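Side-chain contacts in invasion protein InvA (Salmonella enterica, PDB 2X49), which takes part in invasion of the intestinal epithelium as an inner-membrane protein of the type III secretion export apparatus and is represented here by its C-terminal domain: residues E29-Q34 and E128-L133; I59-L62 and R67-Q70. All coordinates share one frame; numbering follows the deposited sequence.

Interaction 1 of 2, residues E29-Q34 and E128-L133; sequences ERLRSQ and ELYHCL
Tyr130 reaches from helix 128-133 across to helix 29-34, and its ring lies against Leu31 at the base and Gln34 at the phenolic end. The two helix segments cross at -57° with their axes 10.8 Å apart, a gap that one long aromatic side chain can span. The buried part is apolar. Leu31 CD1 sits 3.8 Å from Tyr130 CD1, meeting the ring obliquely, and the same methyl approaches Leu133 CB at 4.2 Å, so that one leucine branch touches two residues three positions apart on the facing helix. Leu31 and Leu133 are both buried; Leu31 also rests on Val46 of strand 46-50 and Leu133 on Phe71 of strand 66-72.

Toward Gln34 the contact is just as close but less buried and more polar; Gln34 and Tyr130 are both partly exposed. With CG anti to the backbone N (chi1 -164°) and a bend at chi2, the glutamine lays its aliphatic part by the ring, CG 3.5 Å from Tyr130 CZ, while its amide plane stands at 89° to the ring plane. The polar ends do not bond to each other: Tyr130 OH and Gln34 NE2 are each hydrogen-bonded to the carboxylate of Asp38, one turn further along helix 27-39. The contact across the helices is thus van der Waals in character, and its polar margin is tied together indirectly, through an acid shared by both side chains.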
# COMPACT_ATOMS: atom_id res chain seq x y z
N GLU A 29 6.11 18.46 -6.13
CA GLU A 29 5.00 18.68 -7.08
C GLU A 29 4.62 17.36 -7.71
O GLU A 29 3.44 17.03 -7.87
CB GLU A 29 5.35 19.76 -8.11
CG GLU A 29 5.81 21.12 -7.47
CD GLU A 29 7.38 21.35 -7.42
OE1 GLU A 29 7.88 22.30 -8.09
OE2 GLU A 29 8.10 20.61 -6.70
N ARG A 30 5.65 16.57 -7.98
CA ARG A 30 5.46 15.28 -8.66
C ARG A 30 4.84 14.23 -7.72
O ARG A 30 4.01 13.40 -8.12
CB ARG A 30 6.76 14.76 -9.24
CG ARG A 30 7.09 15.45 -10.52
CD ARG A 30 8.58 15.28 -10.83
NE ARG A 30 8.85 13.91 -11.26
CZ ARG A 30 10.06 13.38 -11.43
NH1 ARG A 30 11.18 14.08 -11.24
NH2 ARG A 30 10.15 12.12 -11.83
N LEU A 31 5.22 14.30 -6.45
CA LEU A 31 4.60 13.46 -5.41
C LEU A 31 3.10 13.70 -5.39
O LEU A 31 2.28 12.75 -5.36
CB LEU A 31 5.21 13.68 -4.01
CG LEU A 31 4.49 13.06 -2.81
CD1 LEU A 31 4.49 11.55 -2.98
CD2 LEU A 31 5.19 13.50 -1.46
N ARG A 32 2.74 14.97 -5.41
CA ARG A 32 1.32 15.37 -5.29
C ARG A 32 0.56 14.99 -6.53
O ARG A 32 -0.53 14.41 -6.44
CB ARG A 32 1.11 16.85 -4.98
CG ARG A 32 1.62 17.19 -3.60
CD ARG A 32 1.44 18.63 -3.28
NE ARG A 32 0.08 18.83 -2.79
CZ ARG A 32 -0.67 19.91 -2.95
NH1 ARG A 32 -0.25 20.96 -3.63
NH2 ARG A 32 -1.88 19.92 -2.42
N SER A 33 1.13 15.24 -7.68
CA SER A 33 0.40 14.98 -8.91
C SER A 33 0.23 13.50 -9.15
O SER A 33 -0.85 13.02 -9.55
CB SER A 33 1.04 15.66 -10.14
OG SER A 33 2.38 15.30 -10.27
N GLN A 34 1.30 12.76 -8.90
CA GLN A 34 1.31 11.29 -9.15
C GLN A 34 0.40 10.56 -8.16
O GLN A 34 -0.27 9.59 -8.52
CB GLN A 34 2.69 10.67 -9.16
CG GLN A 34 2.65 9.28 -9.81
CD GLN A 34 2.21 9.31 -11.29
OE1 GLN A 34 2.63 10.18 -12.06
NE2 GLN A 34 1.39 8.34 -11.70
N GLU A 128 11.79 4.93 -6.83
CA GLU A 128 11.73 4.15 -5.59
C GLU A 128 11.26 5.06 -4.43
O GLU A 128 10.44 4.68 -3.63
CB GLU A 128 13.08 3.49 -5.27
CG GLU A 128 13.11 2.80 -3.90
CD GLU A 128 12.31 1.50 -3.84
OE1 GLU A 128 11.64 1.10 -4.83
OE2 GLU A 128 12.36 0.86 -2.76
N LEU A 129 11.73 6.28 -4.42
CA LEU A 129 11.42 7.21 -3.32
C LEU A 129 9.92 7.53 -3.36
O LEU A 129 9.24 7.49 -2.36
CB LEU A 129 12.20 8.51 -3.46
CG LEU A 129 11.83 9.61 -2.42
CD1 LEU A 129 11.93 9.12 -1.00
CD2 LEU A 129 12.70 10.81 -2.64
N TYR A 130 9.44 7.74 -4.56
CA TYR A 130 7.99 7.96 -4.74
C TYR A 130 7.19 6.76 -4.25
O TYR A 130 6.19 6.90 -3.50
CB TYR A 130 7.61 8.21 -6.20
CG TYR A 130 6.09 8.16 -6.35
CD1 TYR A 130 5.32 9.18 -5.88
CD2 TYR A 130 5.47 7.11 -6.97
CE1 TYR A 130 3.95 9.13 -5.95
CE2 TYR A 130 4.08 7.05 -7.06
CZ TYR A 130 3.33 8.08 -6.56
OH TYR A 130 1.92 8.06 -6.64
N HIS A 131 7.61 5.56 -4.61
CA HIS A 131 6.90 4.34 -4.15
C HIS A 131 6.87 4.23 -2.63
O HIS A 131 5.82 3.99 -2.01
CB HIS A 131 7.48 3.07 -4.76
CG HIS A 131 6.67 1.83 -4.51
ND1 HIS A 131 7.04 0.61 -4.07
CD2 HIS A 131 5.32 1.76 -4.75
CE1 HIS A 131 5.92 -0.18 -4.05
NE2 HIS A 131 4.89 0.53 -4.48
N CYS A 132 8.02 4.44 -2.02
CA CYS A 132 8.15 4.39 -0.55
C CYS A 132 7.15 5.37 0.09
O CYS A 132 6.41 5.04 1.04
CB CYS A 132 9.54 4.81 -0.10
SG CYS A 132 10.72 3.48 -0.30
N LEU A 133 7.20 6.58 -0.43
CA LEU A 133 6.34 7.68 0.14
C LEU A 133 4.86 7.36 -0.05
O LEU A 133 4.02 7.50 0.86
CB LEU A 133 6.67 9.02 -0.48
CG LEU A 133 8.00 9.56 -0.06
CD1 LEU A 133 8.41 10.76 -0.94
CD2 LEU A 133 7.94 10.05 1.40

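Interaction 2 of 2, residues I59-L62 and R67-Q70; sequences IVLL and RVEQ
Strands 59-62 and 67-70 run antiparallel, 4.7 Å apart, and their pairing is interrupted by a classic beta bulge in which Val68 and Glu69 both face Leu61. Leu61 N donates to Glu69 O at 2.9 Å with an N-H...O angle of 169°. In return, Leu61 O accepts from Val68 N at 2.9 Å and, more weakly, from Glu69 N, which lies 3.5 Å from Leu61 O. The extra residue shifts the register by one, so that Val60 pairs with Gln70 but Leu62 with Arg67, both as non-hydrogen-bonded pairs. Val68, with a helix-like psi of -45°, absorbs the shift.

On the face that carries Val60, Leu62, Arg67 and Gln70, Val60 is flanked by two long polar side chains. Its CG1 branch, anti to the backbone N (chi1 -169°), lies 3.8 Å from Arg67 CG and over one face of the guanidinium; Val60 CG2 meets Gln70 along its length, Gln70 CG at 3.8 Å and the amide OE1 at 3.7 Å. Leu62 runs side by side with Arg67, pointing the same way. The valine is buried, whereas the arginine and glutamine flanking it are exposed, their alkyl segments lying against the apolar strand. Leu61 projects from the other face, and its CD2 comes within 4.4 Å of Val68 CG1.

The two strands form a beta hairpin at one side of a mixed four-stranded sheet. Strand 66-72 is outermost within the chain, and strand 58-63 is hydrogen-bonded on its other side to strand 10-14, through Val60 with Leu13 and Leu62 with Ile11. Helix 125-139 packs on the face bearing Leu61, where Thr136 touches both Leu61 and Val68.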
# COMPACT_ATOMS: atom_id res chain seq x y z
N ILE A 59 16.05 10.27 3.78
CA ILE A 59 14.87 11.17 3.76
C ILE A 59 13.98 10.82 4.92
O ILE A 59 13.85 9.66 5.23
CB ILE A 59 14.03 11.02 2.44
CG1 ILE A 59 14.88 11.38 1.19
CG2 ILE A 59 12.78 11.86 2.51
CD1 ILE A 59 14.94 12.84 0.87
N VAL A 60 13.46 11.82 5.62
CA VAL A 60 12.43 11.60 6.64
C VAL A 60 11.10 12.24 6.32
O VAL A 60 10.97 13.40 5.92
CB VAL A 60 12.88 12.15 8.03
CG1 VAL A 60 11.93 11.71 9.22
CG2 VAL A 60 14.29 11.73 8.36
N LEU A 61 10.07 11.44 6.51
CA LEU A 61 8.70 11.92 6.34
C LEU A 61 8.09 12.25 7.68
O LEU A 61 8.01 11.40 8.55
CB LEU A 61 7.86 10.85 5.58
CG LEU A 61 6.34 11.14 5.56
CD1 LEU A 61 6.04 12.37 4.73
CD2 LEU A 61 5.60 9.88 5.07
N LEU A 62 7.62 13.48 7.81
CA LEU A 62 6.84 13.94 8.96
C LEU A 62 5.40 14.19 8.54
O LEU A 62 5.07 14.83 7.54
CB LEU A 62 7.36 15.25 9.57
CG LEU A 62 8.83 15.38 9.83
CD1 LEU A 62 9.07 16.74 10.53
CD2 LEU A 62 9.32 14.18 10.64
N ARG A 67 7.80 12.55 13.19
CA ARG A 67 8.51 11.60 12.33
C ARG A 67 7.68 10.34 12.22
O ARG A 67 7.29 9.75 13.22
CB ARG A 67 9.88 11.26 12.90
CG ARG A 67 10.87 12.39 12.81
CD ARG A 67 12.04 12.20 13.77
NE ARG A 67 13.30 12.53 13.11
CZ ARG A 67 13.73 13.77 12.88
NH1 ARG A 67 13.01 14.82 13.26
NH2 ARG A 67 14.90 13.94 12.28
N VAL A 68 7.43 9.95 10.99
CA VAL A 68 6.65 8.73 10.66
C VAL A 68 7.54 7.61 10.14
O VAL A 68 7.45 6.44 10.53
CB VAL A 68 5.56 9.06 9.64
CG1 VAL A 68 5.06 7.83 8.94
CG2 VAL A 68 4.40 9.80 10.38
N GLU A 69 8.41 8.00 9.24
CA GLU A 69 9.38 7.04 8.66
C GLU A 69 10.61 7.72 8.14
O GLU A 69 10.54 8.82 7.63
CB GLU A 69 8.73 6.33 7.45
CG GLU A 69 8.08 4.99 7.75
CD GLU A 69 9.05 3.99 8.32
OE1 GLU A 69 10.26 4.11 8.05
OE2 GLU A 69 8.60 3.08 9.06
N GLN A 70 11.71 7.02 8.26
CA GLN A 70 12.96 7.45 7.62
C GLN A 70 13.27 6.42 6.55
O GLN A 70 13.35 5.19 6.83
CB GLN A 70 14.10 7.56 8.64
CG GLN A 70 15.43 8.10 8.05
CD GLN A 70 16.45 8.57 9.12
OE1 GLN A 70 16.08 9.06 10.19
NE2 GLN A 70 17.73 8.44 8.80

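In the fold
Helix 125-139 joins the two contacts: it supplies Tyr130 and Leu133 to interaction 1, and its next turn lies over the hairpin of interaction 2. Their centres are 14 Å apart, and they meet directly where Leu133 CD2 lies 4.3 Å from Leu61 CB. Along the chain, interaction 2 is nested within the loop that interaction 1 closes, and all four segments fall within the FHIPEP family region. A mercury(II) ion lies about 8 Å from the Leu133 side chain, and one is about 7 Å from that of Glu69. The calcium site at Asn93 and Glu111 uses residues of neither contact.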